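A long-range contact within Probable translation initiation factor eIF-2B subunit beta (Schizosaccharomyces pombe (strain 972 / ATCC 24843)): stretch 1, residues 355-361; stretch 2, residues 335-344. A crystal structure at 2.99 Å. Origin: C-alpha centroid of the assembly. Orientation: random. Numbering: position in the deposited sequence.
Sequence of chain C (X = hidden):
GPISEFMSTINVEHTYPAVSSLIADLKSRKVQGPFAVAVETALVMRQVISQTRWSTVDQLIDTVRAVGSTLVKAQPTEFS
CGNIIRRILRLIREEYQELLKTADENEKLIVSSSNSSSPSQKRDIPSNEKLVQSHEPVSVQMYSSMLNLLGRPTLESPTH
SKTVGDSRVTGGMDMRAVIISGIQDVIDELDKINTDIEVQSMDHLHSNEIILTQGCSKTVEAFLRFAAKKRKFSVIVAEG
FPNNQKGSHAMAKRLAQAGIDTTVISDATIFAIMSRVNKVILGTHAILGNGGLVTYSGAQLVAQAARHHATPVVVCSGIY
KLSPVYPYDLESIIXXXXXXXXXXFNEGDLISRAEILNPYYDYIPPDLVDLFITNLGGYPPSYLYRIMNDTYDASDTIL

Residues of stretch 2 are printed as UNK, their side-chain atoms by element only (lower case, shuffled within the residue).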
# COMPACT_ATOMS: atom_id res chain seq x y z
N GLU C 355 14.25 8.08 34.25
CA GLU C 355 14.78 6.82 33.75
C GLU C 355 15.10 6.94 32.27
O GLU C 355 14.20 7.14 31.45
CB GLU C 355 13.79 5.69 34.00
CG GLU C 355 14.21 4.33 33.46
CD GLU C 355 13.25 3.23 33.88
OE1 GLU C 355 13.44 2.66 34.97
OE2 GLU C 355 12.31 2.94 33.11
N ILE C 356 16.38 6.85 31.92
CA ILE C 356 16.79 6.97 30.52
C ILE C 356 17.20 5.61 29.96
O ILE C 356 18.08 4.95 30.50
CB ILE C 356 17.95 7.97 30.35
CG1 ILE C 356 17.50 9.40 30.67
CG2 ILE C 356 18.47 7.93 28.92
CD1 ILE C 356 17.59 9.78 32.13
N LEU C 357 16.55 5.21 28.87
CA LEU C 357 16.74 3.88 28.31
C LEU C 357 17.17 3.92 26.85
O LEU C 357 16.49 4.49 26.01
CB LEU C 357 15.45 3.07 28.44
CG LEU C 357 14.86 3.00 29.86
CD1 LEU C 357 13.50 2.32 29.84
CD2 LEU C 357 15.82 2.27 30.79
N ASN C 358 18.32 3.30 26.56
CA ASN C 358 18.83 3.24 25.20
C ASN C 358 19.06 1.81 24.74
O ASN C 358 20.17 1.28 24.85
CB ASN C 358 20.13 4.03 25.09
CG ASN C 358 20.76 3.94 23.70
OD1 ASN C 358 20.05 3.83 22.70
ND2 ASN C 358 22.08 3.96 23.65
N PRO C 359 18.01 1.16 24.21
CA PRO C 359 18.19 -0.15 23.59
C PRO C 359 18.77 -0.00 22.19
O PRO C 359 18.38 0.92 21.47
CB PRO C 359 16.77 -0.72 23.55
CG PRO C 359 15.90 0.49 23.46
CD PRO C 359 16.60 1.57 24.25
N TYR C 360 19.71 -0.87 21.80
CA TYR C 360 20.27 -0.78 20.46
C TYR C 360 19.87 -1.97 19.59
O TYR C 360 20.38 -2.14 18.49
CB TYR C 360 21.80 -0.65 20.52
CG TYR C 360 22.56 -1.76 21.21
CD1 TYR C 360 22.97 -2.89 20.50
CD2 TYR C 360 22.89 -1.68 22.55
CE1 TYR C 360 23.68 -3.90 21.12
CE2 TYR C 360 23.59 -2.69 23.18
CZ TYR C 360 23.99 -3.80 22.46
OH TYR C 360 24.69 -4.80 23.09
N TYR C 361 18.93 -2.76 20.09
CA TYR C 361 18.33 -3.84 19.30
C TYR C 361 16.81 -3.69 19.25
O TYR C 361 16.17 -3.35 20.24
CB TYR C 361 18.69 -5.21 19.88
CG TYR C 361 20.12 -5.64 19.63
CD1 TYR C 361 20.83 -5.15 18.54
CD2 TYR C 361 20.75 -6.53 20.48
CE1 TYR C 361 22.14 -5.55 18.30
CE2 TYR C 361 22.06 -6.93 20.25
CZ TYR C 361 22.74 -6.44 19.17
OH TYR C 361 24.04 -6.83 18.94
N UNK C 335 19.25 -5.74 23.97
CA UNK C 335 20.31 -5.22 24.82
C UNK C 335 20.17 -3.71 24.98
O UNK C 335 19.66 -3.04 24.09
c UNK C 335 21.96 -7.06 24.18
n UNK C 335 22.50 -7.20 26.53
o UNK C 335 21.14 -8.75 25.65
c UNK C 335 21.83 -7.75 25.52
c UNK C 335 21.68 -5.57 24.26
N UNK C 336 20.62 -3.19 26.12
CA UNK C 336 20.57 -1.76 26.37
C UNK C 336 21.97 -1.19 26.54
O UNK C 336 22.74 -1.66 27.37
c UNK C 336 17.60 -2.76 27.18
c UNK C 336 17.56 -0.76 28.68
c UNK C 336 18.20 -1.39 27.45
c UNK C 336 19.72 -1.45 27.60
N UNK C 337 22.30 -0.19 25.73
CA UNK C 337 23.58 0.50 25.86
C UNK C 337 23.46 1.61 26.90
O UNK C 337 22.53 1.63 27.70
c UNK C 337 24.03 1.07 24.51
o UNK C 337 25.27 1.73 24.64
N UNK C 338 24.42 2.54 26.87
CA UNK C 338 24.45 3.63 27.84
C UNK C 338 23.40 4.69 27.54
O UNK C 338 23.07 4.94 26.38
c UNK C 338 25.84 4.26 27.86
o UNK C 338 25.91 5.30 28.82
N UNK C 339 22.85 5.32 28.60
CA UNK C 339 21.98 6.49 28.47
C UNK C 339 22.70 7.64 27.78
O UNK C 339 22.06 8.55 27.26
c UNK C 339 21.83 5.57 30.67
c UNK C 339 21.66 6.84 29.93
c UNK C 339 22.97 4.87 30.00
N UNK C 340 24.03 7.57 27.79
CA UNK C 340 24.91 8.56 27.18
C UNK C 340 24.50 8.95 25.76
O UNK C 340 24.57 10.12 25.39
o UNK C 340 27.22 10.23 26.96
c UNK C 340 27.33 9.03 26.63
o UNK C 340 28.22 8.61 25.86
c UNK C 340 26.34 8.03 27.19
N UNK C 341 24.09 7.96 24.98
CA UNK C 341 23.77 8.17 23.57
C UNK C 341 22.50 8.99 23.36
O UNK C 341 22.31 9.60 22.31
n UNK C 341 27.84 6.06 23.68
c UNK C 341 23.64 6.82 22.85
c UNK C 341 24.88 5.95 22.95
c UNK C 341 27.31 5.76 22.32
c UNK C 341 26.00 6.48 22.06
N UNK C 342 21.63 9.00 24.36
CA UNK C 342 20.35 9.69 24.26
C UNK C 342 20.34 10.99 25.05
O UNK C 342 20.09 12.06 24.50
c UNK C 342 19.02 7.60 23.81
c UNK C 342 17.91 9.59 24.82
c UNK C 342 17.82 6.74 24.13
c UNK C 342 19.19 8.79 24.74
N UNK C 343 20.60 10.88 26.35
CA UNK C 343 20.64 12.05 27.22
C UNK C 343 22.07 12.36 27.64
O UNK C 343 22.84 11.45 27.98
c UNK C 343 19.82 12.95 29.48
s UNK C 343 19.06 14.48 28.89
c UNK C 343 19.76 11.83 28.46
c UNK C 343 17.34 13.99 28.82
N UNK C 344 22.44 13.63 27.60
CA UNK C 344 23.78 14.05 27.96
C UNK C 344 24.02 13.92 29.46
O UNK C 344 23.09 14.09 30.26
o UNK C 344 25.38 15.86 27.77
c UNK C 344 24.04 15.48 27.51

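Position 335 has three side-chain carbons in a row, the third carrying one oxygen and one nitrogen, a primary amide: Gln335. Its CB lies 3.3 Å from Tyr360 OH, while the end of the chain leads away, and the residue as a whole is partly exposed, a setting a polar residue tolerates. Its backbone O accepts a hydrogen bond from Tyr360 N at 3.2 Å.

Position 336 carries four carbons forked at the second, which identifies Leu336. Its CG lies 4.2 Å from Pro359 CB and its CD2 4.1 Å from Leu357 CD2, so a branched apolar chain suits this buried site.

Position 337 has one carbon, then one oxygen: Ser337. Its CB lies 3.6 Å from both Asn358 ND2 and Tyr360 CD2, and so short a chain fits beside them. Its N donates to Asn358 O at 2.7 Å and meets the Tyr360 ring at its edge.

Position 338 also has one carbon and one oxygen, with its CA-to-CB bond directed away from stretch 1: Ser338. Its backbone O accepts a hydrogen bond from Asn358 ND2 at 3.1 Å, and its OG receives one from the backbone N of position 340, also at 3.1 Å, steadying the turn.

At position 339 three carbons close a ring onto the backbone N, so this is Pro339. Its phi of -60° suits the start of the 3-10 segment, and its CB packs 3.5 Å from Ile356 CG2.

Position 340 has two carbons, the second bearing two oxygens, a carboxylate: Asp340. Its CA-to-CB bond points away and it makes no contact with stretch 1; its carboxylate can pair with a cation.

Position 341 runs four carbons to a nitrogen: Lys341. Its CB comes within 3.4 Å of Asn358 ND2, but its end leads away, and the long chain lets the ammonium reach Asp340 OD2, 3.4 Å from NZ, in a salt bridge.

Position 342 has four carbons forked at the first, one arm two carbons long: Ile342. The longer arm brings CD1 to 3.2 Å from Leu357 O and 3.7 Å from Asn358 CB, filling a buried site.

Position 343 has an unbranched chain of two carbons, sulfur and carbon: Met343. Its CB lies 4.0 Å from Ile356 CG1, adding apolar cover.

Position 344, one carbon and one oxygen, is Ser344; a small polar residue is at ease in this partly exposed place, out of reach of stretch 1.

The contact joins a short antiparallel backbone pairing, with Pro359 opposite Leu336, to an apolar cluster in which Ile356 meets Pro339, Ile342 and Met343. Asn358 bonds through both backbone and side chain, its O accepting from Ser337 N and its ND2 donating to Ser338 O.

Stretch 2 335-344: QLSSPDKIMS
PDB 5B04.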